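Long-range contacts in molybdenum-binding-protein (PDB 1H9M), which binds molybdate in the cytoplasm of Azotobacter vinelandii and, as a trimer of two-domain chains, probably serves in molybdenum homeostasis: residues 65-70 and 110-115; 79-84 and 134-139. All coordinates share one frame; numbering follows the deposited sequence. Where two conformers were deposited one is given.

Contact 1: residues 65-70 and 110-115; sequences PWVLLM and ITSMVT. With MOO (molybdate ion), chain E.
With OG of Ser112 anti to its backbone N (chi1 163°) and CG1 of Val67 likewise anti to its own (chi1 180°), the serine hydroxyl reaches the carbonyl of Val67 while its CB lies 3.7 Å from Val67 CG1. In a chain with two OB-type TOBE domains, the contact packs residues 65-70, a 3-10 turn leading into edge strand 68-70, against strand 109-115, the other edge of the five-stranded antiparallel sheet, with the two chain directions 98° apart, so no ladder forms between them. Ser112 OG donates to Val67 O at 2.8 Å, from above the carbonyl plane, which gives the buried hydroxyl a partner among apolar neighbours. To one flank of this bond, Leu69 CG sits 3.7 Å from Ser112 OG, and its CD1 meets Val114 CG1 at 4.0 Å, the two side chains crossing at about a right angle. An alanine at Leu69 would probably open a gap beside Ser112 OG and leave Val114 CG1 without its leucine neighbour. Val67 CG1 also touches Ile110 CD1, and the ring of Pro65 rests against Met113 CB. Leu69 packs further on Val100 and Leu102 of strand 97-104, whereas its backbone N is bonded to Ser7 OG of the second subunit. Strand 109-115 ends in a molybdate pocket at the subunit boundary: the ion also takes bonds from Ser7, Arg9, Lys63 and Ala64 of that subunit. Val114 CG1 lies 3.8 Å from molybdate O3, an apolar wall to the site. Molybdate O4 is gripped twice by Thr115, by N at 2.9 Å and by OG1 at 2.7 Å.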
# COMPACT_ATOMS: atom_id res chain seq x y z
N PRO A 65 -5.01 -3.06 6.26
CA PRO A 65 -3.58 -3.29 6.13
C PRO A 65 -2.76 -2.13 5.71
O PRO A 65 -1.48 -2.19 5.75
CB PRO A 65 -3.40 -4.45 5.12
CG PRO A 65 -4.70 -4.40 4.41
CD PRO A 65 -5.82 -3.92 5.31
N TRP A 66 -3.29 -0.94 5.40
CA TRP A 66 -2.55 0.22 5.10
C TRP A 66 -2.34 1.14 6.34
O TRP A 66 -1.59 2.09 6.28
CB TRP A 66 -3.32 0.98 4.03
CG TRP A 66 -3.70 0.18 2.79
CD1 TRP A 66 -3.37 -1.13 2.44
CD2 TRP A 66 -4.48 0.67 1.70
NE1 TRP A 66 -3.92 -1.46 1.21
CE2 TRP A 66 -4.61 -0.34 0.72
CE3 TRP A 66 -5.16 1.88 1.52
CZ2 TRP A 66 -5.38 -0.16 -0.43
CZ3 TRP A 66 -5.86 2.05 0.36
CH2 TRP A 66 -6.00 1.05 -0.64
N VAL A 67 -2.90 0.72 7.48
CA VAL A 67 -2.77 1.60 8.69
C VAL A 67 -1.73 1.06 9.64
O VAL A 67 -1.86 -0.13 10.03
CB VAL A 67 -4.18 1.64 9.39
CG1 VAL A 67 -4.07 2.53 10.63
CG2 VAL A 67 -5.26 2.15 8.41
N LEU A 68 -0.73 1.89 9.95
CA LEU A 68 0.23 1.41 10.95
C LEU A 68 -0.31 1.87 12.35
O LEU A 68 -1.09 2.80 12.38
CB LEU A 68 1.53 2.13 10.75
CG LEU A 68 2.29 1.73 9.48
CD1 LEU A 68 1.63 2.27 8.22
CD2 LEU A 68 3.67 2.39 9.60
N LEU A 69 0.16 1.17 13.37
CA LEU A 69 -0.17 1.63 14.73
C LEU A 69 1.09 2.06 15.48
O LEU A 69 2.11 1.39 15.33
CB LEU A 69 -0.89 0.58 15.58
CG LEU A 69 -2.31 0.25 15.03
CD1 LEU A 69 -2.82 -0.98 15.84
CD2 LEU A 69 -3.28 1.38 15.17
N MET A 70 1.03 3.15 16.23
CA MET A 70 2.26 3.52 16.94
C MET A 70 1.91 3.84 18.41
O MET A 70 0.87 4.46 18.58
CB MET A 70 2.96 4.67 16.21
CG MET A 70 4.16 5.31 16.93
SD MET A 70 4.85 6.59 15.83
CE MET A 70 3.59 7.75 15.79
N ILE A 110 -11.07 3.80 13.82
CA ILE A 110 -10.21 3.48 12.65
C ILE A 110 -9.71 2.06 12.87
O ILE A 110 -9.44 1.75 14.03
CB ILE A 110 -9.01 4.43 12.47
CG1 ILE A 110 -8.08 3.99 11.32
CG2 ILE A 110 -8.20 4.54 13.73
CD1 ILE A 110 -7.33 5.08 10.60
N THR A 111 -9.72 1.20 11.85
CA THR A 111 -9.30 -0.17 12.07
C THR A 111 -7.98 -0.39 11.32
O THR A 111 -7.83 0.03 10.16
CB THR A 111 -10.39 -1.08 11.50
OG1 THR A 111 -11.63 -0.79 12.24
CG2 THR A 111 -10.07 -2.55 11.63
N SER A 112 -7.12 -1.15 11.96
CA SER A 112 -5.81 -1.46 11.37
C SER A 112 -5.61 -2.96 11.41
O SER A 112 -6.16 -3.66 12.31
CB SER A 112 -4.71 -0.77 12.21
OG SER A 112 -3.46 -1.35 11.93
N MET A 113 -4.95 -3.56 10.43
CA MET A 113 -4.58 -4.97 10.44
C MET A 113 -3.07 -5.03 10.73
O MET A 113 -2.38 -4.46 9.89
CB MET A 113 -4.96 -5.70 9.17
CG MET A 113 -4.68 -7.22 9.13
SD MET A 113 -5.80 -8.10 10.21
CE MET A 113 -7.36 -7.99 9.38
N VAL A 114 -2.62 -5.58 11.84
CA VAL A 114 -1.18 -5.69 12.09
C VAL A 114 -0.83 -7.15 12.47
O VAL A 114 -1.73 -8.00 12.59
CB VAL A 114 -0.76 -4.76 13.25
CG1 VAL A 114 -1.02 -3.28 13.04
CG2 VAL A 114 -1.54 -5.18 14.50
N THR A 115 0.45 -7.49 12.42
CA THR A 115 0.84 -8.84 12.83
C THR A 115 0.47 -8.95 14.30
O THR A 115 0.52 -8.05 15.18
CB THR A 115 2.35 -9.08 12.64
OG1 THR A 115 3.01 -8.04 13.44
CG2 THR A 115 2.82 -8.96 11.21
MO MOO E . 2.73 -4.63 10.63
O1 MOO E . 1.43 -5.27 9.58
O2 MOO E . 4.32 -4.67 9.78
O3 MOO E . 2.20 -2.98 11.04
O4 MOO E . 2.71 -5.71 12.07

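Contact 2: residues 79-84 and 134-139; sequences SARNIL and IKASNV. With MOO (molybdate ion), chain F.
Asn82 and Ile134 form an antiparallel hydrogen-bonded pair, with Ile134 N to Asn82 O at 2.9 Å and a weak return bond from Asn82 N to Ile134 O, where strand 82-93 begins and strand 129-134 ends in the second OB-type TOBE domain. The side chains of the pair lie on the same face of the sheet, their CB atoms 3.8 Å apart. Asn82 CG stands anti to the carbonyl carbon (chi1 -57°), and its ND2 adds a weak bond to Ile134 O at 3.1 Å; this carbonyl therefore receives both the backbone and the amide N-H of one residue. OD1 of the same amide accepts from Ala39 N, tying the pair to strand 37-43 of the first domain. Past the bridge the backbones stay close, Ala80 CA to Lys135 CA 4.3 Å, and the turns on both sides offer their N-H groups to a molybdate. Its O1 is held between two backbone donors, Arg81 N from one segment and Ala136 N from the other, the latter nearly straight at 172°. Arg81 CG and Ala136 CB, both near O1, touch each other at 4.2 Å, while the guanidinium turns away to a salt bridge with Glu27 and a bond to Thr43 of the second subunit, which together with Ser46 of that subunit also bonds the ion. In one of its two modelled conformers Lys135 NZ reaches molybdate O2, where its charge is likely to offset part of that of the anion. Ser79 OG bonds the same O2 at 2.6 Å.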
# COMPACT_ATOMS: atom_id res chain seq x y z
N SER A 79 7.32 10.91 7.92
CA SER A 79 6.81 11.55 6.70
C SER A 79 5.31 11.26 6.45
O SER A 79 4.55 11.91 5.69
CB SER A 79 7.45 11.01 5.41
OG SER A 79 7.30 9.56 5.28
N ALA A 80 4.86 10.18 7.13
CA ALA A 80 3.43 9.84 6.95
C ALA A 80 2.58 11.00 7.47
O ALA A 80 2.66 11.43 8.63
CB ALA A 80 3.13 8.57 7.78
N ARG A 81 1.80 11.56 6.57
CA ARG A 81 1.09 12.82 6.88
C ARG A 81 -0.08 12.67 7.86
O ARG A 81 -0.60 13.71 8.33
CB ARG A 81 0.55 13.40 5.60
CG ARG A 81 1.62 13.86 4.56
CD ARG A 81 2.27 15.13 5.16
NE ARG A 81 1.36 16.27 5.08
CZ ARG A 81 1.16 16.89 3.91
NH1 ARG A 81 1.77 16.58 2.76
NH2 ARG A 81 0.25 17.87 3.86
N ASN A 82 -0.62 11.48 8.04
CA ASN A 82 -1.86 11.22 8.74
C ASN A 82 -1.56 10.49 10.04
O ASN A 82 -1.04 9.37 10.06
CB ASN A 82 -2.84 10.38 7.90
CG ASN A 82 -3.08 11.13 6.59
OD1 ASN A 82 -3.39 12.32 6.69
ND2 ASN A 82 -2.82 10.53 5.45
N ILE A 83 -1.67 11.24 11.18
CA ILE A 83 -1.40 10.58 12.47
C ILE A 83 -2.63 10.87 13.34
O ILE A 83 -3.10 12.02 13.45
CB ILE A 83 -0.07 10.95 13.13
CG1 ILE A 83 1.14 10.64 12.23
CG2 ILE A 83 0.06 10.23 14.47
CD1 ILE A 83 2.48 11.18 12.66
N LEU A 84 -3.40 9.83 13.69
CA LEU A 84 -4.71 10.01 14.32
C LEU A 84 -4.63 9.29 15.66
O LEU A 84 -4.34 8.11 15.70
CB LEU A 84 -5.84 9.46 13.45
CG LEU A 84 -6.01 10.01 12.04
CD1 LEU A 84 -7.16 9.35 11.30
CD2 LEU A 84 -6.24 11.52 12.09
N ILE A 134 -1.01 6.80 8.68
CA ILE A 134 -1.36 6.42 7.28
C ILE A 134 -0.64 7.37 6.32
O ILE A 134 -0.60 8.58 6.45
CB ILE A 134 -2.86 6.63 7.06
CG1 ILE A 134 -3.70 5.93 8.14
CG2 ILE A 134 -3.31 6.11 5.68
CD1 ILE A 134 -5.15 6.32 8.16
N LYS A 135 0.17 6.73 5.44
CA LYS A 135 0.87 7.50 4.41
C LYS A 135 -0.16 8.10 3.48
O LYS A 135 -1.17 7.52 3.06
CB LYS A 135 1.72 6.44 3.64
CG LYS A 135 2.87 7.16 2.89
CD LYS A 135 3.85 6.15 2.28
CE LYS A 135 4.62 6.85 1.17
NZ LYS A 135 5.78 7.65 1.64
N ALA A 136 0.14 9.35 3.02
CA ALA A 136 -0.77 10.08 2.15
C ALA A 136 -1.12 9.36 0.86
O ALA A 136 -2.24 9.46 0.33
CB ALA A 136 -0.32 11.50 1.74
N SER A 137 -0.18 8.57 0.33
CA SER A 137 -0.41 7.85 -0.90
C SER A 137 -1.26 6.61 -0.73
O SER A 137 -1.55 5.94 -1.75
CB SER A 137 0.96 7.53 -1.55
OG SER A 137 1.73 6.79 -0.63
N ASN A 138 -1.69 6.31 0.49
CA ASN A 138 -2.54 5.12 0.73
C ASN A 138 -3.99 5.56 1.04
O ASN A 138 -4.67 4.94 1.86
CB ASN A 138 -2.03 4.34 1.92
CG ASN A 138 -0.69 3.68 1.53
OD1 ASN A 138 0.16 3.65 2.44
ND2 ASN A 138 -0.59 3.25 0.29
N VAL A 139 -4.34 6.79 0.64
CA VAL A 139 -5.72 7.20 0.87
C VAL A 139 -6.51 7.35 -0.42
O VAL A 139 -6.07 8.17 -1.28
CB VAL A 139 -5.74 8.54 1.62
CG1 VAL A 139 -7.20 8.99 1.93
CG2 VAL A 139 -4.99 8.45 2.96
MO MOO F . 3.99 10.76 3.08
O1 MOO F . 2.43 10.70 3.86
O2 MOO F . 5.20 9.61 3.69
O3 MOO F . 3.76 10.19 1.38
O4 MOO F . 4.64 12.41 2.86

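Contacts 1 and 2 lie about 12 Å apart, centre to centre, and reach the same five-stranded sheet, in which strand 129-134 runs between strands 68-70 and 82-93. They meet directly: Ile110 CD1 packs on Ile134 CD1 at 3.5 Å, Val67 CG2 lies 4.1 Å from Ile134 CG1, and the Trp66 ring brings CE3 to 3.1 Å from Asn138 O. Each holds a different molybdate, and both ions also take bonds from the second subunit, so this largely apolar junction joins the surroundings of two intersubunit sites. Such a direct connection is consistent with the cooperative binding suggested for ModG, although the contacts alone do not establish it.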